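Long-range contacts in sugar phosphate isomerase/epimerase (Parabacteroides distasonis, PDB 3L23), which probably acts as a metal-dependent isomerase or epimerase on sugar substrates, with a magnesium ion bound in a TIM-barrel domain: residues Ile145-Ser150 / Lys204-Ser209; Met215-Thr220 / Leu241-Arg246; Asp226-Met231 / Phe257-Lys262. All coordinates share one frame; numbering follows the deposited sequence. Where two conformers were deposited one is given.

Contact 1. Residues Ile145-Ser150 / Lys204-Ser209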
loop_
_atom_site.group_PDB
_atom_site.type_symbol
_atom_site.label_atom_id
_atom_site.label_comp_id
_atom_site.label_asym_id
_atom_site.label_seq_id
_atom_site.Cartn_x
_atom_site.Cartn_y
_atom_site.Cartn_z
ATOM N N ILE A 145 4.435 -12.180 -13.285
ATOM C CA ILE A 145 4.260 -12.773 -11.968
ATOM C C ILE A 145 3.074 -12.073 -11.262
ATOM O O ILE A 145 2.245 -12.739 -10.627
ATOM C CB ILE A 145 5.622 -12.769 -11.151
ATOM C CG1 ILE A 145 6.567 -13.817 -11.743
ATOM C CG2 ILE A 145 5.414 -12.964 -9.640
ATOM C CD1 ILE A 145 8.066 -13.674 -11.335
ATOM N N PHE A 146 2.973 -10.760 -11.369
ATOM C CA PHE A 146 1.847 -10.038 -10.772
ATOM C C PHE A 146 0.508 -10.512 -11.375
ATOM O O PHE A 146 -0.501 -10.696 -10.659
ATOM C CB PHE A 146 1.986 -8.535 -10.984
ATOM C CG PHE A 146 3.103 -7.847 -10.159
ATOM C CD1 PHE A 146 3.819 -8.500 -9.164
ATOM C CD2 PHE A 146 3.349 -6.497 -10.366
ATOM C CE1 PHE A 146 4.827 -7.819 -8.440
ATOM C CE2 PHE A 146 4.324 -5.815 -9.632
ATOM C CZ PHE A 146 5.043 -6.477 -8.676
ATOM N N ASN A 147 0.491 -10.685 -12.702
ATOM C CA ASN A 147 -0.724 -11.149 -13.390
ATOM C C ASN A 147 -1.120 -12.534 -12.851
ATOM O O ASN A 147 -2.283 -12.785 -12.565
ATOM C CB ASN A 147 -0.539 -11.245 -14.911
ATOM C CG ASN A 147 -0.560 -9.906 -15.607
ATOM O OD1 ASN A 147 -1.126 -8.927 -15.107
ATOM N ND2 ASN A 147 0.027 -9.859 -16.789
ATOM N N GLN A 148 -0.143 -13.424 -12.694
ATOM C CA GLN A 148 -0.441 -14.780 -12.210
ATOM C C GLN A 148 -0.837 -14.742 -10.731
ATOM O O GLN A 148 -1.705 -15.512 -10.316
ATOM C CB GLN A 148 0.730 -15.726 -12.392
ATOM C CG GLN A 148 0.313 -17.153 -12.070
ATOM C CD GLN A 148 1.406 -18.194 -12.275
ATOM O OE1 GLN A 148 2.556 -17.865 -12.583
ATOM N NE2 GLN A 148 1.046 -19.453 -12.080
ATOM N N ALA A 149 -0.206 -13.873 -9.934
ATOM C CA ALA A 149 -0.573 -13.706 -8.507
ATOM C C ALA A 149 -2.039 -13.347 -8.385
ATOM O O ALA A 149 -2.739 -13.866 -7.524
ATOM C CB ALA A 149 0.306 -12.634 -7.796
ATOM N N SER A 150 -2.512 -12.461 -9.262
ATOM C CA SER A 150 -3.908 -12.049 -9.247
ATOM C C SER A 150 -4.835 -13.234 -9.433
ATOM O O SER A 150 -5.846 -13.342 -8.724
ATOM C CB SER A 150 -4.147 -10.999 -10.327
ATOM O OG SER A 150 -5.522 -10.747 -10.462
ATOM N N LYS A 204 1.885 -0.669 -18.352
ATOM C CA LYS A 204 1.737 -1.204 -19.719
ATOM C C LYS A 204 1.547 -2.717 -19.795
ATOM O O LYS A 204 0.769 -3.225 -20.638
ATOM C CB LYS A 204 2.963 -0.826 -20.553
ATOM C CG LYS A 204 2.875 -1.241 -21.995
ATOM C CD LYS A 204 3.980 -0.659 -22.839
ATOM C CE LYS A 204 5.336 -1.176 -22.503
ATOM N NZ LYS A 204 6.056 -1.326 -23.828
ATOM N N ASP A 205 2.291 -3.439 -18.969
ATOM C CA ASP A 205 2.441 -4.878 -19.109
ATOM C C ASP A 205 1.765 -5.721 -18.041
ATOM O O ASP A 205 1.965 -6.930 -18.007
ATOM C CB ASP A 205 3.925 -5.219 -19.165
ATOM C CG ASP A 205 4.580 -4.760 -20.460
ATOM O OD1 ASP A 205 3.904 -4.766 -21.508
ATOM O OD2 ASP A 205 5.771 -4.421 -20.438
ATOM N N THR A 206 0.949 -5.098 -17.207
ATOM C CA THR A 206 0.053 -5.819 -16.298
ATOM C C THR A 206 -1.348 -5.707 -16.903
ATOM O O THR A 206 -1.662 -4.742 -17.589
ATOM C CB THR A 206 0.063 -5.305 -14.884
ATOM O OG1 THR A 206 -0.198 -3.895 -14.858
ATOM C CG2 THR A 206 1.412 -5.605 -14.250
ATOM N N ASP A 207 -2.139 -6.744 -16.713
ATOM C CA ASP A 207 -3.487 -6.891 -17.303
ATOM C C ASP A 207 -4.434 -6.068 -16.432
ATOM O O ASP A 207 -4.574 -6.364 -15.247
ATOM C CB ASP A 207 -3.851 -8.371 -17.287
ATOM C CG ASP A 207 -5.199 -8.678 -17.894
ATOM O OD1 ASP A 207 -6.098 -7.808 -17.844
ATOM O OD2 ASP A 207 -5.345 -9.825 -18.413
ATOM N N PRO A 208 -5.121 -5.060 -17.009
ATOM C CA PRO A 208 -6.014 -4.242 -16.166
ATOM C C PRO A 208 -7.173 -4.977 -15.517
ATOM O O PRO A 208 -7.738 -4.462 -14.542
ATOM C CB PRO A 208 -6.580 -3.204 -17.132
ATOM C CG PRO A 208 -5.694 -3.216 -18.294
ATOM C CD PRO A 208 -5.146 -4.609 -18.407
ATOM N N SER A 209 -7.508 -6.153 -16.007
ATOM C CA SER A 209 -8.582 -6.949 -15.436
ATOM C C SER A 209 -8.065 -7.762 -14.253
ATOM O O SER A 209 -8.840 -8.423 -13.572
ATOM C CB SER A 209 -9.184 -7.895 -16.475
ATOM O OG SER A 209 -8.305 -8.984 -16.764
HETATM O O HOH W 1 -0.412 -8.265 -19.407
#
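N147 and D207 meet on the outer layer of the TIM barrel, where helix 136-155 packs against the turn leading from helix 198-205 into strand 211-216. One direct hydrogen bond joins the two segments. The backbone N of D207 donates to OD1 of N147 at 2.9 Å. The bond is almost straight, with 177° at the hydrogen, and the donor is somewhat tilted from the amide plane. CG of N147 stands anti to its own carbonyl carbon (chi1 -76°), which carries the amide out from the helix to the turn. The other end of the amide works through water. ND2 of N147 donates to water 1 at 3.1 Å, and this water donates to O of D205 at 3.1 Å. The amide therefore serves backbone groups before and after T206. CA of T206 lies 3.5 Å from OD1 of N147.

The side chain of D207 crosses that of N147 at about a right angle, with carboxylate and amide planes 88° apart. OD1 of D207 reaches forward in an Asx turn, accepting from S209 N at 2.8 Å and from S209 OG, both from the same face of the carboxylate. The apolar part is looser: CB of F146 lies 4.4 Å from CG2 of T206, and that methyl sits at the edge of the ring. The F146 ring stacks on F162, and T206 OG1 bonds to M202 O and R237.

An alanine in place of N147 would probably leave D207 N without its acceptor, lose the water link to D205 O and leave the turn less tied to the helix. The donor and acceptor of one amide are used separately, which defines its flip and ties the helix to the turn by one direct bond and one water bridge, beside packing on V211.

Contact 2. Residues Met215-Thr220 / Leu241-Arg246; sequences MDVYWT and LHIKDR. With MG (magnesium ion), chain B.
D216 and H242 stand side by side on parallel strands and bind the same magnesium ion. OD2 of D216 is 2.0 Å from the metal, and ND1 of H242 is 2.3 Å from it. H165, E275 and waters 2 and 3 complete the site. OD2 of D216 lies near the plane of the H242 ring, at its edge, but the metal joins the two groups, not a hydrogen bond. NE2 of H242 bonds to E47, which helps fix the ring's rotation.

The strand end is tightly packed. H242 N donates to M215 O at 2.9 Å, and V217 N donates to H242 O at 3.1 Å. On the other face of the sheet from the metal, CB of M215 meets CD2 of L241 at 3.9 Å. D216 is also the N-cap of helix 217-222. Its OD1 accepts from W219 N at 3.0 Å, so one carboxylate both binds the metal and caps the helix.

Past the strand, K244 runs extended beside CB of Y218. It then bends at its last torsion (chi4 -56°), which puts NZ over one ring face. NZ lies 3.6 Å from the ring centroid, a cation-pi contact. The ammonium also bonds to D245 O and forms a salt bridge with E277. Backbone N and O of K244 are buried without a partner.

The solvent side is looser. In the given conformer of exposed R246, NE donates to OH of Y218 at 2.8 Å, and NH2 adds a weak bond.

Strand 238-243 pairs onward with strand 272-274. Behind the sheet, P227 and Y230 of helix 227-233 touch M215, while I260 of helix 257-267 touches V217.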
loop_
_atom_site.group_PDB
_atom_site.type_symbol
_atom_site.label_atom_id
_atom_site.label_comp_id
_atom_site.label_asym_id
_atom_site.label_seq_id
_atom_site.Cartn_x
_atom_site.Cartn_y
_atom_site.Cartn_z
HETATM N N MSE A 215 -1.832 4.079 -5.457
HETATM C CA MSE A 215 -0.788 5.079 -5.685
HETATM C C MSE A 215 -0.503 5.816 -4.375
HETATM O O MSE A 215 -1.414 6.372 -3.744
HETATM C CB MSE A 215 -1.188 6.083 -6.762
HETATM C CG MSE A 215 -0.242 7.282 -6.842
HETATM SE SE MSE A 215 -0.338 8.198 -8.516
HETATM C CE MSE A 215 0.870 7.116 -9.485
ATOM N N ASP A 216 0.753 5.811 -3.958
ATOM C CA ASP A 216 1.171 6.598 -2.794
ATOM C C ASP A 216 1.552 7.961 -3.325
ATOM O O ASP A 216 2.565 8.118 -4.025
ATOM C CB ASP A 216 2.302 5.924 -2.054
ATOM C CG ASP A 216 2.695 6.638 -0.781
ATOM O OD1 ASP A 216 2.978 7.836 -0.860
ATOM O OD2 ASP A 216 2.799 5.965 0.265
ATOM N N VAL A 217 0.744 8.951 -2.965
ATOM C CA VAL A 217 0.929 10.267 -3.588
ATOM C C VAL A 217 2.261 10.909 -3.203
ATOM O O VAL A 217 2.831 11.652 -4.010
ATOM C CB VAL A 217 -0.280 11.222 -3.330
ATOM C CG1 VAL A 217 -1.534 10.624 -3.921
ATOM C CG2 VAL A 217 -0.483 11.544 -1.834
ATOM N N TYR A 218 2.715 10.721 -1.950
ATOM C CA TYR A 218 3.965 11.308 -1.495
ATOM C C TYR A 218 5.155 10.681 -2.238
ATOM O O TYR A 218 6.062 11.390 -2.734
ATOM C CB TYR A 218 4.165 11.086 0.003
ATOM C CG TYR A 218 5.535 11.453 0.535
ATOM C CD1 TYR A 218 5.912 12.779 0.795
ATOM C CD2 TYR A 218 6.521 10.466 0.788
ATOM C CE1 TYR A 218 7.144 13.081 1.324
ATOM C CE2 TYR A 218 7.708 10.769 1.289
ATOM C CZ TYR A 218 8.061 12.084 1.560
ATOM O OH TYR A 218 9.269 12.425 2.067
ATOM N N TRP A 219 5.188 9.347 -2.271
ATOM C CA TRP A 219 6.329 8.715 -2.896
ATOM C C TRP A 219 6.357 8.956 -4.394
ATOM O O TRP A 219 7.415 8.921 -5.007
ATOM C CB TRP A 219 6.417 7.221 -2.550
ATOM C CG TRP A 219 6.892 7.042 -1.141
ATOM C CD1 TRP A 219 6.148 6.679 -0.075
ATOM C CD2 TRP A 219 8.220 7.274 -0.649
ATOM N NE1 TRP A 219 6.906 6.682 1.049
ATOM C CE2 TRP A 219 8.198 7.013 0.726
ATOM C CE3 TRP A 219 9.417 7.660 -1.244
ATOM C CZ2 TRP A 219 9.319 7.146 1.532
ATOM C CZ3 TRP A 219 10.557 7.766 -0.463
ATOM C CH2 TRP A 219 10.496 7.538 0.934
ATOM N N THR A 220 5.216 9.214 -5.002
ATOM C CA THR A 220 5.140 9.624 -6.432
ATOM C C THR A 220 5.852 10.952 -6.648
ATOM O O THR A 220 6.744 11.092 -7.522
ATOM C CB THR A 220 3.666 9.649 -6.964
ATOM O OG1 THR A 220 3.091 8.360 -6.728
ATOM C CG2 THR A 220 3.620 9.961 -8.478
ATOM N N LEU A 241 -5.694 5.154 -2.912
ATOM C CA LEU A 241 -4.546 6.016 -2.653
ATOM C C LEU A 241 -3.957 5.871 -1.247
ATOM O O LEU A 241 -4.646 5.533 -0.305
ATOM C CB LEU A 241 -4.896 7.518 -2.796
ATOM C CG LEU A 241 -5.449 8.039 -4.129
ATOM C CD1 LEU A 241 -5.686 9.529 -4.060
ATOM C CD2 LEU A 241 -4.447 7.684 -5.235
ATOM N N HIS A 242 -2.655 6.111 -1.132
ATOM C CA HIS A 242 -2.073 6.509 0.136
ATOM C C HIS A 242 -1.942 8.015 0.141
ATOM O O HIS A 242 -1.391 8.603 -0.801
ATOM C CB HIS A 242 -0.698 5.891 0.366
ATOM C CG HIS A 242 -0.752 4.539 0.996
ATOM N ND1 HIS A 242 0.381 3.921 1.503
ATOM C CD2 HIS A 242 -1.779 3.679 1.177
ATOM C CE1 HIS A 242 0.016 2.753 2.013
ATOM N NE2 HIS A 242 -1.280 2.583 1.826
ATOM N N ILE A 243 -2.501 8.631 1.187
ATOM C CA ILE A 243 -2.422 10.070 1.425
ATOM C C ILE A 243 -1.364 10.264 2.506
ATOM O O ILE A 243 -1.487 9.779 3.644
ATOM C CB ILE A 243 -3.801 10.648 1.864
ATOM C CG1 ILE A 243 -4.909 10.431 0.811
ATOM C CG2 ILE A 243 -3.747 12.148 2.233
ATOM C CD1 ILE A 243 -4.666 11.024 -0.569
ATOM N N LYS A 244 -0.279 10.936 2.114
ATOM C CA LYS A 244 0.940 11.013 2.894
ATOM C C LYS A 244 1.650 12.311 2.571
ATOM O O LYS A 244 1.541 12.781 1.427
ATOM C CB LYS A 244 1.861 9.850 2.516
ATOM C CG LYS A 244 3.052 9.715 3.368
ATOM C CD LYS A 244 3.964 8.553 3.011
ATOM C CE LYS A 244 5.143 8.528 3.957
ATOM N NZ LYS A 244 5.952 9.814 4.005
ATOM N N ASP A 245 2.392 12.854 3.540
ATOM C CA ASP A 245 3.216 14.065 3.382
ATOM C C ASP A 245 4.602 13.667 3.929
ATOM O O ASP A 245 4.832 12.484 4.220
ATOM C CB ASP A 245 2.566 15.241 4.157
ATOM C CG ASP A 245 2.961 16.621 3.637
ATOM O OD1 ASP A 245 4.090 16.823 3.108
ATOM O OD2 ASP A 245 2.144 17.567 3.837
ATOM N N ARG A 246 5.521 14.616 4.056
ATOM C CA ARG A 246 6.805 14.362 4.712
ATOM C C ARG A 246 6.575 13.888 6.145
ATOM O O ARG A 246 7.209 12.910 6.617
ATOM C CB ARG A 246 7.645 15.618 4.684
ATOM C CG ARG A 246 8.936 15.607 5.479
ATOM C CD ARG A 246 9.852 14.456 5.190
ATOM N NE ARG A 246 10.253 14.347 3.787
ATOM C CZ ARG A 246 11.298 14.936 3.210
ATOM N NH1 ARG A 246 12.090 15.774 3.857
ATOM N NH2 ARG A 246 11.534 14.675 1.933
HETATM MG MG MG B . 2.610 4.305 1.340
HETATM O O HOH W 2 4.734 4.279 1.481
HETATM O O HOH W 3 2.970 2.361 2.639
#

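Contact 3. Residues Asp226-Met231 / Phe257-Lys262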
loop_
_atom_site.group_PDB
_atom_site.type_symbol
_atom_site.label_atom_id
_atom_site.label_comp_id
_atom_site.label_asym_id
_atom_site.label_seq_id
_atom_site.Cartn_x
_atom_site.Cartn_y
_atom_site.Cartn_z
ATOM N N ASP A 226 4.038 13.396 -10.980
ATOM C CA ASP A 226 2.813 14.054 -10.488
ATOM C C ASP A 226 1.683 13.066 -10.345
ATOM O O ASP A 226 1.211 12.570 -11.354
ATOM C CB ASP A 226 2.394 15.117 -11.498
ATOM C CG ASP A 226 1.134 15.867 -11.097
ATOM O OD1 ASP A 226 0.677 15.768 -9.929
ATOM O OD2 ASP A 226 0.597 16.568 -12.000
ATOM N N PRO A 227 1.209 12.830 -9.103
ATOM C CA PRO A 227 0.130 11.878 -8.922
ATOM C C PRO A 227 -1.167 12.325 -9.580
ATOM O O PRO A 227 -1.968 11.490 -9.991
ATOM C CB PRO A 227 -0.022 11.796 -7.412
ATOM C CG PRO A 227 0.513 13.035 -6.883
ATOM C CD PRO A 227 1.638 13.402 -7.820
ATOM N N VAL A 228 -1.367 13.624 -9.721
ATOM C CA VAL A 228 -2.579 14.098 -10.408
ATOM C C VAL A 228 -2.558 13.731 -11.888
ATOM O O VAL A 228 -3.547 13.246 -12.425
ATOM C CB VAL A 228 -2.774 15.585 -10.150
ATOM C CG1 VAL A 228 -3.841 16.173 -11.069
ATOM C CG2 VAL A 228 -3.127 15.806 -8.644
ATOM N N GLU A 229 -1.434 13.967 -12.561
ATOM C CA GLU A 229 -1.256 13.531 -13.943
ATOM C C GLU A 229 -1.441 12.027 -14.120
ATOM O O GLU A 229 -2.050 11.588 -15.106
ATOM C CB GLU A 229 0.139 13.919 -14.457
ATOM C CG GLU A 229 0.425 13.478 -15.886
ATOM C CD GLU A 229 1.888 13.731 -16.354
ATOM O OE1 GLU A 229 2.794 14.025 -15.515
ATOM O OE2 GLU A 229 2.088 13.626 -17.589
ATOM N N TYR A 230 -0.895 11.231 -13.202
ATOM C CA TYR A 230 -1.062 9.774 -13.256
ATOM C C TYR A 230 -2.537 9.363 -13.146
ATOM O O TYR A 230 -3.021 8.503 -13.908
ATOM C CB TYR A 230 -0.195 9.040 -12.207
ATOM C CG TYR A 230 1.107 8.615 -12.822
ATOM C CD1 TYR A 230 1.187 7.478 -13.599
ATOM C CD2 TYR A 230 2.256 9.403 -12.683
ATOM C CE1 TYR A 230 2.399 7.109 -14.222
ATOM C CE2 TYR A 230 3.413 9.062 -13.299
ATOM C CZ TYR A 230 3.487 7.920 -14.088
ATOM O OH TYR A 230 4.695 7.624 -14.708
HETATM N N MSE A 231 -3.253 9.938 -12.188
HETATM C CA MSE A 231 -4.702 9.674 -12.069
HETATM C C MSE A 231 -5.471 10.092 -13.347
HETATM O O MSE A 231 -6.392 9.405 -13.775
HETATM C CB MSE A 231 -5.301 10.376 -10.831
HETATM C CG MSE A 231 -5.125 9.590 -9.559
HETATM SE SE MSE A 231 -5.996 10.491 -8.068
HETATM C CE MSE A 231 -4.669 11.887 -7.695
ATOM N N PHE A 257 -2.718 18.762 -1.547
ATOM C CA PHE A 257 -3.838 17.869 -1.204
ATOM C C PHE A 257 -5.197 18.324 -1.795
ATOM O O PHE A 257 -6.005 17.462 -2.156
ATOM C CB PHE A 257 -3.913 17.645 0.299
ATOM C CG PHE A 257 -2.769 16.861 0.832
ATOM C CD1 PHE A 257 -2.505 15.573 0.359
ATOM C CD2 PHE A 257 -1.922 17.424 1.774
ATOM C CE1 PHE A 257 -1.419 14.863 0.891
ATOM C CE2 PHE A 257 -0.842 16.731 2.281
ATOM C CZ PHE A 257 -0.611 15.458 1.859
ATOM N N GLU A 258 -5.423 19.621 -1.952
ATOM C CA GLU A 258 -6.680 20.074 -2.564
ATOM C C GLU A 258 -6.830 19.473 -3.957
ATOM O O GLU A 258 -7.880 18.932 -4.282
ATOM C CB GLU A 258 -6.779 21.600 -2.580
ATOM C CG GLU A 258 -8.102 22.121 -3.151
ATOM C CD GLU A 258 -8.236 23.620 -3.085
ATOM O OE1 GLU A 258 -7.293 24.318 -2.630
ATOM O OE2 GLU A 258 -9.309 24.115 -3.483
HETATM N N MSE A 259 -5.787 19.559 -4.777
HETATM C CA MSE A 259 -5.827 19.018 -6.135
HETATM C C MSE A 259 -5.869 17.503 -6.138
HETATM O O MSE A 259 -6.557 16.903 -6.961
HETATM C CB MSE A 259 -4.639 19.569 -6.977
HETATM C CG MSE A 259 -4.691 19.252 -8.426
HETATM SE SE MSE A 259 -6.092 20.254 -9.344
HETATM C CE MSE A 259 -6.920 18.640 -10.170
ATOM N N ILE A 260 -5.101 16.869 -5.245
ATOM C CA ILE A 260 -5.108 15.417 -5.122
ATOM C C ILE A 260 -6.529 14.909 -4.809
ATOM O O ILE A 260 -7.014 14.006 -5.480
ATOM C CB ILE A 260 -4.096 14.932 -4.080
ATOM C CG1 ILE A 260 -2.697 15.076 -4.653
ATOM C CG2 ILE A 260 -4.348 13.485 -3.676
ATOM C CD1 ILE A 260 -1.600 14.911 -3.616
ATOM N N PHE A 261 -7.199 15.504 -3.823
ATOM C CA PHE A 261 -8.570 15.064 -3.496
ATOM C C PHE A 261 -9.590 15.394 -4.587
ATOM O O PHE A 261 -10.483 14.600 -4.856
ATOM C CB PHE A 261 -9.035 15.607 -2.154
ATOM C CG PHE A 261 -8.584 14.771 -1.007
ATOM C CD1 PHE A 261 -7.306 14.981 -0.408
ATOM C CD2 PHE A 261 -9.382 13.730 -0.544
ATOM C CE1 PHE A 261 -6.870 14.186 0.649
ATOM C CE2 PHE A 261 -8.945 12.944 0.504
ATOM C CZ PHE A 261 -7.704 13.163 1.095
ATOM N N LYS A 262 -9.450 16.548 -5.220
ATOM C CA LYS A 262 -10.320 16.894 -6.332
ATOM C C LYS A 262 -10.236 15.808 -7.392
ATOM O O LYS A 262 -11.266 15.310 -7.917
ATOM C CB LYS A 262 -9.906 18.240 -6.908
ATOM C CG LYS A 262 -10.682 18.640 -8.136
ATOM C CD LYS A 262 -10.510 20.099 -8.439
ATOM C CE LYS A 262 -10.837 20.379 -9.874
ATOM N NZ LYS A 262 -10.910 21.833 -10.098
#
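The backbone N of V228, whose side chain meets M259 and I260 across the contact, donates to OD1 of D226 at 3.0 Å. It comes from well above the carboxylate plane. E229 N adds a weak bond to OD2, and D226 thus N-caps helix 227-233.

The cross-contact itself is apolar. CG2 of V228 touches CG of M259 at 3.8 Å and CG1 of I260 at 4.1 Å. CG1 of V228 is anti to its backbone N (chi1 168°), a rotamer that sets both methyls against the selenomethionine M259. The two side chains cross at about a right angle, with CE of M259 4.0 Å from CG1 of V228.

These are successive outer helices of the TIM barrel, with strand 238-243 between them in the chain. Their axes run nearly parallel, 11° apart, and approach to 9.7 Å.

On the side facing the barrel, CG of P227 meets CD1 of I260 at 4.3 Å. V217 of helix 217-222 touches both residues. The bent chain of selenomethionine M231, in the conformer given, brings CE to 3.9 Å from O of I260. Further along, N267 ND2 bonds to M231 O.

Contacts 2 and 3 are buried, contact 1 only partly. The centre of contact 2 is about 10 Å from the chain centre; those of contacts 1 and 3 are each about 17 Å from it. Contacts 2 and 3 touch and share one part of the barrel: helix 227-233 follows the first segment of contact 2, and helix 257-267 follows the second. F257 packs on K244 and D245. Contact 1 stands apart, its nearest atoms about 12 Å from contact 2, though its turn leads into strand 211-216. The chemistry follows place: metal ligands and strand pairing inside, apolar helix packing behind the sheet, and an amide with water at the partly buried outer layer.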